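Local coordinates for glutathione S-transferase family protein (Pseudomonas putida, PDB 3LXZ) that probably conjugates reduced glutathione to a wide range of hydrophobic electrophiles of foreign or cellular origin, as a glutathione transferase, at residues K4-S9 against E29-Y34; Y14-L19 against F159-D164; L21-L26 against N195-R200. All coordinates share one frame; numbering follows the deposited sequence.

In the fold
Helix 12-23 ties the three contacts together. It connects strands 3-7 and 28-32, which pair in interaction 1; its middle packs on helix 154-174 in interaction 2, and its C-terminal end meets the entry to helix 198-218 in interaction 3. The centres lie 12 to 16 Å apart, interactions 2 and 3 closest. Segments 4-9, 14-19 and 21-26 come first along the chain, then their partners 29-34, 159-164 and 195-200 in the same order. Interaction 1 stays within the thioredoxin-like N-terminal domain, whereas interactions 2 and 3 join it to the helical C-terminal one. Leu19 of interaction 2 packs on His197 and Met198 of interaction 3, whose Arg200 forms a salt bridge with Glu30 of interaction 1.

Interaction 1 (K4-S9 against E29-Y34); sequences KLYGFS and EEVTFY
Four backbone hydrogen bonds pair strands 4-7 and 29-32 in parallel, and the last reaches Phe33, just beyond the strand. Leu5 N gives to Glu29 O at 2.8 Å and Gly7 N to Val31 O at 3.0 Å, both nearly along the C=O axis. In return, Leu5 O accepts from Val31 N, and Gly7 O from Phe33 N, with each donor above the carbonyl plane. The Phe33 bond is the most bent, with 138° at its hydrogen.

Across the two segments the one salt bridge joins Lys4 NZ to Glu29 OE1 at 3.6 Å, the side chains running side by side; Glu30 turns instead to Tyr14, Lys18 and Arg200.

Aromatic contacts carry the rest. Val31 CB sits over the centre of the Tyr6 ring, 4.0 Å from the centroid, a CH-pi contact with the two methyls spread over the same face. Tyr6 also turns an edge toward the face of Phe33, a T-shaped pair with planes at 75°; its hydroxyl is bonded to Glu54. Phe8, its CG in the crowded position between backbone N and carbonyl carbon (chi1 61°), receives Tyr34 CD1 over one face, 3.5 Å from Phe8 CD1, with the two rings oblique. Phe212 of helix 198-218 stacks on Phe8.

Together with helix 12-23, these strands make the beta-alpha-beta unit that opens the thioredoxin-like fold of glutathione transferases; Gly7 and Phe8 lie close to the glutathione-binding residues Val50 and Ser11.

Interaction 2 (Y14-L19 against F159-D164); sequences YNMVKL and FCFSVD
Both faces of the Phe161 ring are occupied. Asn15 CB lies over the centre of one, 4.0 Å from the centroid and 11° off the normal, in a CH-pi contact. Toward the rim of the opposite face sits the sulphur of its own neighbour, Cys160 SG. Two further side chains come in obliquely: Met16 CG, 3.6 Å from Phe161 CD2, and Leu19 CD2, 3.7 Å from Phe161 CE2. The main chain closes in as well, with Asn15 O 3.6 Å from Phe161 CE2.

Phe161 therefore acts as the protruding side chain of helix 154-174, received by Asn15, Met16 and Leu19 on one side of helix 12-23. Its CB already points at helix 12-23, and with CG anti to the carbonyl carbon (chi1 -65°) the ring lies against those three residues. The two segments run roughly antiparallel, at 154°, with their axes 9.5 Å apart at closest approach. Met16, a selenomethionine, slides past Phe161 in the opposite direction; its chain is extended beyond CG and brings CE to 3.6 Å from Ser162 OG. That hydroxyl is hydrogen-bonded to Met158 O within its own helix. Leu19 crosses the ring obliquely and also touches Met198 and Ile201 of helix 198-218, so a third helix joins the packing.

The polar end of Asn15 turns to another partner, its ND2 bonding to Ser9 O, while its CB serves the ring. No hydrogen bond links the two segments, though just outside them Asn12 ND2 of helix 12-23 bonds to Phe161 O. Between the segments themselves, cohesion rests on apolar and CH-pi contacts of wholly buried residues, and so probably depends on close fit and on exclusion of water.

Interaction 3 (L21-L26 against N195-R200); sequences LLEKGL and NPHMPR
Helix 12-23 ends in a Schellman motif at Gly25, which has positive phi, while a type I beta turn from Asn195 to Met198 leads into helix 198-218; the closest CA atoms, those of Leu22 and His197, are 6.7 Å apart. His197 lays one ring face over the last turn of the first helix. Leu22 CB is 4.0 Å from the ring centroid in a CH-pi contact, and the peptide joining Leu22 to Glu23 lies over the same face, off its centre. Arg200 reaches across Leu22 at about a right angle, bringing NH1 to 3.8 Å from Leu22 CD2; its guanidinium is held by Asp204 and Glu30.

Asn195 uses both ends of its amide. ND2 donates to Glu23 OE1 at 2.9 Å, almost straight at 165°, although it meets the oxygen from above the carboxylate plane. OD1 accepts from His197 N at 2.7 Å, capping the turn. A bend at chi2 of Glu23 brings OE1 there, and OE2 forms a salt bridge with Lys77. An alanine at Asn195 would lose both bonds and would probably loosen the turn that sets His197 against Leu22.

A turn capped by Asn195 thus packs on the last turn of helix 12-23, at the interface between the thioredoxin-like N-terminal domain and the last helix of the C-terminal domain, away from the glutathione site.

Interaction 1 (K4-S9 against E29-Y34)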
loop_
_atom_site.group_PDB
_atom_site.type_symbol
_atom_site.label_atom_id
_atom_site.label_comp_id
_atom_site.label_asym_id
_atom_site.label_seq_id
_atom_site.Cartn_x
_atom_site.Cartn_y
_atom_site.Cartn_z
ATOM N N LYS A 4 -13.733 5.161 -17.897
ATOM C CA LYS A 4 -13.245 3.983 -18.589
ATOM C C LYS A 4 -12.334 3.237 -17.620
ATOM O O LYS A 4 -11.496 3.850 -16.970
ATOM C CB LYS A 4 -12.441 4.358 -19.823
ATOM C CG LYS A 4 -13.149 5.185 -20.915
ATOM C CD LYS A 4 -12.200 5.271 -22.143
ATOM C CE LYS A 4 -12.859 5.787 -23.421
ATOM N NZ LYS A 4 -13.821 6.900 -23.195
ATOM N N LEU A 5 -12.489 1.925 -17.540
ATOM C CA LEU A 5 -11.620 1.108 -16.698
ATOM C C LEU A 5 -10.691 0.271 -17.574
ATOM O O LEU A 5 -11.153 -0.635 -18.278
ATOM C CB LEU A 5 -12.457 0.186 -15.811
ATOM C CG LEU A 5 -11.672 -0.622 -14.776
ATOM C CD1 LEU A 5 -10.944 0.306 -13.756
ATOM C CD2 LEU A 5 -12.663 -1.527 -14.068
ATOM N N TYR A 6 -9.389 0.562 -17.520
ATOM C CA TYR A 6 -8.407 -0.190 -18.270
ATOM C C TYR A 6 -7.950 -1.364 -17.433
ATOM O O TYR A 6 -7.493 -1.178 -16.297
ATOM C CB TYR A 6 -7.149 0.653 -18.575
ATOM C CG TYR A 6 -7.334 1.708 -19.648
ATOM C CD1 TYR A 6 -8.337 2.662 -19.536
ATOM C CD2 TYR A 6 -6.484 1.763 -20.756
ATOM C CE1 TYR A 6 -8.504 3.636 -20.511
ATOM C CE2 TYR A 6 -6.648 2.742 -21.733
ATOM C CZ TYR A 6 -7.655 3.670 -21.592
ATOM O OH TYR A 6 -7.825 4.664 -22.536
ATOM N N GLY A 7 -8.052 -2.564 -17.988
ATOM C CA GLY A 7 -7.476 -3.739 -17.332
ATOM C C GLY A 7 -7.905 -5.006 -18.051
ATOM O O GLY A 7 -8.120 -5.013 -19.271
ATOM N N PHE A 8 -7.993 -6.094 -17.316
ATOM C CA PHE A 8 -8.440 -7.322 -17.922
ATOM C C PHE A 8 -9.148 -8.126 -16.858
ATOM O O PHE A 8 -8.802 -8.050 -15.703
ATOM C CB PHE A 8 -7.278 -8.056 -18.607
ATOM C CG PHE A 8 -6.143 -8.475 -17.678
ATOM C CD1 PHE A 8 -5.151 -7.552 -17.275
ATOM C CD2 PHE A 8 -6.061 -9.790 -17.227
ATOM C CE1 PHE A 8 -4.118 -7.952 -16.431
ATOM C CE2 PHE A 8 -5.018 -10.210 -16.390
ATOM C CZ PHE A 8 -4.047 -9.284 -15.991
ATOM N N SER A 9 -10.155 -8.894 -17.270
ATOM C CA SER A 9 -11.026 -9.556 -16.309
ATOM C C SER A 9 -10.406 -10.721 -15.570
ATOM O O SER A 9 -11.036 -11.286 -14.693
ATOM C CB SER A 9 -12.321 -9.979 -16.999
ATOM O OG SER A 9 -13.081 -8.823 -17.266
ATOM N N GLU A 29 -16.943 2.015 -19.183
ATOM C CA GLU A 29 -16.531 1.281 -20.366
ATOM C C GLU A 29 -15.267 0.497 -20.019
ATOM O O GLU A 29 -14.359 1.031 -19.375
ATOM C CB GLU A 29 -16.308 2.268 -21.523
ATOM C CG GLU A 29 -15.757 1.672 -22.814
ATOM C CD GLU A 29 -15.320 2.751 -23.828
ATOM O OE1 GLU A 29 -15.721 3.931 -23.688
ATOM O OE2 GLU A 29 -14.558 2.410 -24.762
ATOM N N GLU A 30 -15.230 -0.762 -20.418
ATOM C CA GLU A 30 -14.079 -1.617 -20.180
ATOM C C GLU A 30 -13.141 -1.560 -21.359
ATOM O O GLU A 30 -13.583 -1.681 -22.491
ATOM C CB GLU A 30 -14.522 -3.052 -19.932
ATOM C CG GLU A 30 -15.406 -3.202 -18.700
ATOM C CD GLU A 30 -15.721 -4.629 -18.397
ATOM O OE1 GLU A 30 -16.878 -5.025 -18.627
ATOM O OE2 GLU A 30 -14.814 -5.375 -17.962
ATOM N N VAL A 31 -11.854 -1.351 -21.094
ATOM C CA VAL A 31 -10.799 -1.342 -22.115
ATOM C C VAL A 31 -9.768 -2.402 -21.789
ATOM O O VAL A 31 -9.173 -2.360 -20.711
ATOM C CB VAL A 31 -10.077 0.039 -22.189
ATOM C CG1 VAL A 31 -8.982 0.023 -23.245
ATOM C CG2 VAL A 31 -11.075 1.187 -22.451
ATOM N N THR A 32 -9.558 -3.363 -22.695
ATOM C CA THR A 32 -8.564 -4.430 -22.502
ATOM C C THR A 32 -7.153 -3.820 -22.505
ATOM O O THR A 32 -6.776 -3.123 -23.458
ATOM C CB THR A 32 -8.696 -5.539 -23.581
ATOM O OG1 THR A 32 -10.063 -5.976 -23.631
ATOM C CG2 THR A 32 -7.808 -6.769 -23.260
ATOM N N PHE A 33 -6.390 -4.108 -21.453
ATOM C CA PHE A 33 -5.101 -3.461 -21.158
ATOM C C PHE A 33 -4.421 -4.365 -20.125
ATOM O O PHE A 33 -4.997 -4.660 -19.082
ATOM C CB PHE A 33 -5.310 -2.053 -20.573
ATOM C CG PHE A 33 -4.032 -1.394 -20.071
ATOM C CD1 PHE A 33 -3.090 -0.840 -20.951
ATOM C CD2 PHE A 33 -3.795 -1.314 -18.719
ATOM C CE1 PHE A 33 -1.905 -0.220 -20.462
ATOM C CE2 PHE A 33 -2.626 -0.707 -18.230
ATOM C CZ PHE A 33 -1.682 -0.164 -19.116
ATOM N N TYR A 34 -3.221 -4.842 -20.433
ATOM C CA TYR A 34 -2.552 -5.782 -19.559
ATOM C C TYR A 34 -1.376 -5.140 -18.790
ATOM O O TYR A 34 -0.666 -5.842 -18.056
ATOM C CB TYR A 34 -2.023 -6.939 -20.380
ATOM C CG TYR A 34 -3.097 -7.782 -21.036
ATOM C CD1 TYR A 34 -3.868 -8.688 -20.282
ATOM C CD2 TYR A 34 -3.345 -7.666 -22.412
ATOM C CE1 TYR A 34 -4.853 -9.491 -20.901
ATOM C CE2 TYR A 34 -4.316 -8.454 -23.040
ATOM C CZ TYR A 34 -5.066 -9.355 -22.285
ATOM O OH TYR A 34 -6.024 -10.141 -22.942
#

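Interaction 2 (Y14-L19 against F159-D164)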
loop_
_atom_site.group_PDB
_atom_site.type_symbol
_atom_site.label_atom_id
_atom_site.label_comp_id
_atom_site.label_asym_id
_atom_site.label_seq_id
_atom_site.Cartn_x
_atom_site.Cartn_y
_atom_site.Cartn_z
ATOM N N TYR A 14 -8.348 -5.487 -10.896
ATOM C CA TYR A 14 -9.327 -4.932 -11.848
ATOM C C TYR A 14 -10.735 -5.300 -11.372
ATOM O O TYR A 14 -11.639 -4.449 -11.364
ATOM C CB TYR A 14 -9.060 -5.495 -13.246
ATOM C CG TYR A 14 -10.054 -5.118 -14.358
ATOM C CD1 TYR A 14 -9.906 -3.932 -15.081
ATOM C CD2 TYR A 14 -11.078 -6.001 -14.736
ATOM C CE1 TYR A 14 -10.769 -3.622 -16.169
ATOM C CE2 TYR A 14 -11.972 -5.693 -15.823
ATOM C CZ TYR A 14 -11.813 -4.514 -16.507
ATOM O OH TYR A 14 -12.677 -4.214 -17.544
ATOM N N ASN A 15 -10.912 -6.561 -10.986
ATOM C CA ASN A 15 -12.242 -7.032 -10.578
ATOM C C ASN A 15 -12.801 -6.308 -9.345
ATOM O O ASN A 15 -14.016 -6.082 -9.223
ATOM C CB ASN A 15 -12.276 -8.567 -10.469
ATOM C CG ASN A 15 -12.329 -9.238 -11.837
ATOM O OD1 ASN A 15 -12.831 -8.655 -12.808
ATOM N ND2 ASN A 15 -11.818 -10.460 -11.921
HETATM N N MSE A 16 -11.902 -5.903 -8.453
HETATM C CA MSE A 16 -12.263 -5.090 -7.292
HETATM C C MSE A 16 -12.870 -3.755 -7.701
HETATM O O MSE A 16 -13.922 -3.391 -7.191
HETATM C CB MSE A 16 -11.030 -4.883 -6.392
HETATM C CG MSE A 16 -10.466 -6.138 -5.690
HETATM SE SE MSE A 16 -8.734 -5.553 -4.945
HETATM C CE MSE A 16 -7.685 -7.239 -5.004
ATOM N N VAL A 17 -12.235 -3.032 -8.627
ATOM C CA VAL A 17 -12.840 -1.793 -9.102
ATOM C C VAL A 17 -14.148 -2.065 -9.837
ATOM O O VAL A 17 -15.135 -1.354 -9.611
ATOM C CB VAL A 17 -11.872 -0.983 -9.939
ATOM C CG1 VAL A 17 -12.550 0.335 -10.397
ATOM C CG2 VAL A 17 -10.639 -0.638 -9.027
ATOM N N LYS A 18 -14.142 -3.073 -10.703
ATOM C CA LYS A 18 -15.332 -3.439 -11.473
ATOM C C LYS A 18 -16.528 -3.725 -10.564
ATOM O O LYS A 18 -17.645 -3.193 -10.811
ATOM C CB LYS A 18 -15.004 -4.610 -12.386
ATOM C CG LYS A 18 -16.142 -5.138 -13.260
ATOM C CD LYS A 18 -15.530 -6.016 -14.374
ATOM C CE LYS A 18 -16.582 -6.682 -15.269
ATOM N NZ LYS A 18 -15.891 -7.598 -16.229
ATOM N N LEU A 19 -16.313 -4.499 -9.487
ATOM C CA LEU A 19 -17.409 -4.744 -8.549
ATOM C C LEU A 19 -17.917 -3.459 -7.902
ATOM O O LEU A 19 -19.126 -3.302 -7.721
ATOM C CB LEU A 19 -17.026 -5.769 -7.489
ATOM C CG LEU A 19 -18.123 -6.262 -6.537
ATOM C CD1 LEU A 19 -19.364 -6.754 -7.315
ATOM C CD2 LEU A 19 -17.529 -7.376 -5.681
ATOM N N PHE A 159 -10.808 -7.897 0.244
ATOM C CA PHE A 159 -10.940 -9.240 0.839
ATOM C C PHE A 159 -11.384 -10.302 -0.177
ATOM O O PHE A 159 -10.772 -11.331 -0.316
ATOM C CB PHE A 159 -11.946 -9.195 1.985
ATOM C CG PHE A 159 -12.305 -10.563 2.553
ATOM C CD1 PHE A 159 -11.590 -11.083 3.633
ATOM C CD2 PHE A 159 -13.354 -11.309 2.015
ATOM C CE1 PHE A 159 -11.897 -12.341 4.171
ATOM C CE2 PHE A 159 -13.695 -12.564 2.565
ATOM C CZ PHE A 159 -12.949 -13.085 3.615
ATOM N N CYS A 160 -12.466 -10.049 -0.899
ATOM C CA CYS A 160 -13.054 -11.158 -1.612
ATOM C C CYS A 160 -12.255 -11.547 -2.862
ATOM O O CYS A 160 -12.327 -12.677 -3.303
ATOM C CB CYS A 160 -14.537 -10.927 -1.867
ATOM S SG CYS A 160 -14.807 -9.878 -3.217
ATOM N N PHE A 161 -11.446 -10.619 -3.399
ATOM C CA PHE A 161 -10.598 -10.928 -4.538
ATOM C C PHE A 161 -9.117 -11.098 -4.200
ATOM O O PHE A 161 -8.308 -11.321 -5.120
ATOM C CB PHE A 161 -10.762 -9.857 -5.644
ATOM C CG PHE A 161 -12.132 -9.817 -6.255
ATOM C CD1 PHE A 161 -12.593 -10.873 -7.049
ATOM C CD2 PHE A 161 -12.946 -8.690 -6.107
ATOM C CE1 PHE A 161 -13.861 -10.796 -7.644
ATOM C CE2 PHE A 161 -14.207 -8.615 -6.711
ATOM C CZ PHE A 161 -14.668 -9.666 -7.453
ATOM N N SER A 162 -8.756 -11.037 -2.916
ATOM C CA SER A 162 -7.402 -11.437 -2.491
ATOM C C SER A 162 -7.399 -12.801 -1.774
ATOM O O SER A 162 -6.530 -13.666 -2.012
ATOM C CB SER A 162 -6.834 -10.395 -1.511
ATOM O OG SER A 162 -6.695 -9.139 -2.142
ATOM N N VAL A 163 -8.336 -12.972 -0.865
ATOM C CA VAL A 163 -8.325 -14.131 0.048
ATOM C C VAL A 163 -8.591 -15.449 -0.710
ATOM O O VAL A 163 -8.001 -16.487 -0.367
ATOM C CB VAL A 163 -9.264 -13.930 1.266
ATOM C CG1 VAL A 163 -9.381 -15.198 2.079
ATOM C CG2 VAL A 163 -8.706 -12.802 2.201
ATOM N N ASP A 164 -9.422 -15.395 -1.756
ATOM C CA ASP A 164 -9.596 -16.558 -2.675
ATOM C C ASP A 164 -8.276 -16.991 -3.318
ATOM O O ASP A 164 -7.910 -18.177 -3.284
ATOM C CB ASP A 164 -10.650 -16.277 -3.769
ATOM C CG ASP A 164 -10.278 -15.083 -4.685
ATOM O OD1 ASP A 164 -9.553 -14.165 -4.230
ATOM O OD2 ASP A 164 -10.710 -15.076 -5.868
#

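Interaction 3 (L21-L26 against N195-R200)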
loop_
_atom_site.group_PDB
_atom_site.type_symbol
_atom_site.label_atom_id
_atom_site.label_comp_id
_atom_site.label_asym_id
_atom_site.label_seq_id
_atom_site.Cartn_x
_atom_site.Cartn_y
_atom_site.Cartn_z
ATOM N N LEU A 21 -17.898 -0.414 -9.108
ATOM C CA LEU A 21 -18.661 0.335 -10.116
ATOM C C LEU A 21 -20.038 -0.310 -10.304
ATOM O O LEU A 21 -21.035 0.396 -10.408
ATOM C CB LEU A 21 -17.906 0.408 -11.451
ATOM C CG LEU A 21 -16.616 1.253 -11.436
ATOM C CD1 LEU A 21 -15.764 1.006 -12.658
ATOM C CD2 LEU A 21 -16.950 2.716 -11.319
ATOM N N LEU A 22 -20.078 -1.640 -10.359
ATOM C CA LEU A 22 -21.359 -2.368 -10.550
ATOM C C LEU A 22 -22.268 -2.223 -9.315
ATOM O O LEU A 22 -23.483 -2.010 -9.450
ATOM C CB LEU A 22 -21.072 -3.839 -10.872
ATOM C CG LEU A 22 -20.621 -4.186 -12.289
ATOM C CD1 LEU A 22 -20.020 -5.569 -12.324
ATOM C CD2 LEU A 22 -21.773 -4.060 -13.320
ATOM N N GLU A 23 -21.670 -2.292 -8.120
ATOM C CA GLU A 23 -22.408 -2.219 -6.874
ATOM C C GLU A 23 -23.048 -0.839 -6.769
ATOM O O GLU A 23 -24.205 -0.684 -6.331
ATOM C CB GLU A 23 -21.476 -2.504 -5.687
ATOM C CG GLU A 23 -22.180 -2.642 -4.322
ATOM C CD GLU A 23 -23.162 -3.831 -4.226
ATOM O OE1 GLU A 23 -22.883 -4.912 -4.769
ATOM O OE2 GLU A 23 -24.219 -3.672 -3.583
ATOM N N LYS A 24 -22.314 0.161 -7.249
ATOM C CA LYS A 24 -22.757 1.538 -7.228
ATOM C C LYS A 24 -23.692 1.927 -8.407
ATOM O O LYS A 24 -24.146 3.066 -8.470
ATOM C CB LYS A 24 -21.528 2.471 -7.158
ATOM C CG LYS A 24 -20.848 2.476 -5.797
ATOM C CD LYS A 24 -19.589 3.373 -5.781
ATOM C CE LYS A 24 -19.918 4.751 -5.272
ATOM N NZ LYS A 24 -20.129 4.731 -3.792
ATOM N N GLY A 25 -23.946 0.987 -9.324
ATOM C CA GLY A 25 -24.817 1.194 -10.504
ATOM C C GLY A 25 -24.273 2.267 -11.424
ATOM O O GLY A 25 -25.039 2.966 -12.083
ATOM N N LEU A 26 -22.943 2.394 -11.476
ATOM C CA LEU A 26 -22.280 3.405 -12.317
ATOM C C LEU A 26 -22.010 2.934 -13.742
ATOM O O LEU A 26 -21.686 1.761 -13.982
ATOM C CB LEU A 26 -20.969 3.870 -11.658
ATOM C CG LEU A 26 -21.141 4.485 -10.272
ATOM C CD1 LEU A 26 -19.787 4.663 -9.570
ATOM C CD2 LEU A 26 -21.875 5.828 -10.386
ATOM N N ASN A 195 -23.000 -12.186 -4.139
ATOM C CA ASN A 195 -23.304 -10.844 -4.612
ATOM C C ASN A 195 -23.898 -10.948 -6.020
ATOM O O ASN A 195 -23.411 -11.734 -6.837
ATOM C CB ASN A 195 -22.022 -10.005 -4.638
ATOM C CG ASN A 195 -22.248 -8.619 -5.171
ATOM O OD1 ASN A 195 -22.465 -8.422 -6.368
ATOM N ND2 ASN A 195 -22.178 -7.648 -4.292
ATOM N N PRO A 196 -24.972 -10.201 -6.292
ATOM C CA PRO A 196 -25.688 -10.280 -7.574
ATOM C C PRO A 196 -24.841 -9.950 -8.805
ATOM O O PRO A 196 -25.212 -10.324 -9.912
ATOM C CB PRO A 196 -26.815 -9.238 -7.431
ATOM C CG PRO A 196 -26.564 -8.513 -6.157
ATOM C CD PRO A 196 -25.688 -9.372 -5.305
ATOM N N HIS A 197 -23.716 -9.255 -8.609
ATOM C CA HIS A 197 -22.853 -8.867 -9.728
ATOM C C HIS A 197 -21.730 -9.866 -9.958
ATOM O O HIS A 197 -21.017 -9.778 -10.962
ATOM C CB HIS A 197 -22.301 -7.437 -9.526
ATOM C CG HIS A 197 -23.367 -6.409 -9.283
ATOM N ND1 HIS A 197 -24.161 -5.907 -10.294
ATOM C CD2 HIS A 197 -23.774 -5.790 -8.148
ATOM C CE1 HIS A 197 -25.011 -5.026 -9.789
ATOM N NE2 HIS A 197 -24.802 -4.943 -8.489
HETATM N N MSE A 198 -21.595 -10.837 -9.050
HETATM C CA MSE A 198 -20.522 -11.802 -9.145
HETATM C C MSE A 198 -20.650 -12.695 -10.389
HETATM O O MSE A 198 -19.634 -12.947 -11.050
HETATM C CB MSE A 198 -20.375 -12.610 -7.842
HETATM C CG MSE A 198 -19.120 -13.388 -7.719
HETATM SE SE MSE A 198 -17.519 -12.212 -7.665
HETATM C CE MSE A 198 -18.052 -11.041 -6.257
ATOM N N PRO A 199 -21.883 -13.169 -10.732
ATOM C CA PRO A 199 -21.931 -13.993 -11.953
ATOM C C PRO A 199 -21.313 -13.305 -13.195
ATOM O O PRO A 199 -20.553 -13.947 -13.927
ATOM C CB PRO A 199 -23.442 -14.274 -12.136
ATOM C CG PRO A 199 -23.986 -14.269 -10.704
ATOM C CD PRO A 199 -23.152 -13.213 -9.974
ATOM N N ARG A 200 -21.616 -12.023 -13.405
ATOM C CA ARG A 200 -21.044 -11.236 -14.497
ATOM C C ARG A 200 -19.505 -11.116 -14.413
ATOM O O ARG A 200 -18.808 -11.284 -15.407
ATOM C CB ARG A 200 -21.696 -9.859 -14.537
ATOM C CG ARG A 200 -20.828 -8.728 -15.065
ATOM C CD ARG A 200 -21.086 -8.425 -16.526
ATOM N NE ARG A 200 -20.117 -7.444 -17.035
ATOM C CZ ARG A 200 -20.330 -6.127 -17.136
ATOM N NH1 ARG A 200 -21.496 -5.580 -16.775
ATOM N NH2 ARG A 200 -19.359 -5.344 -17.610
#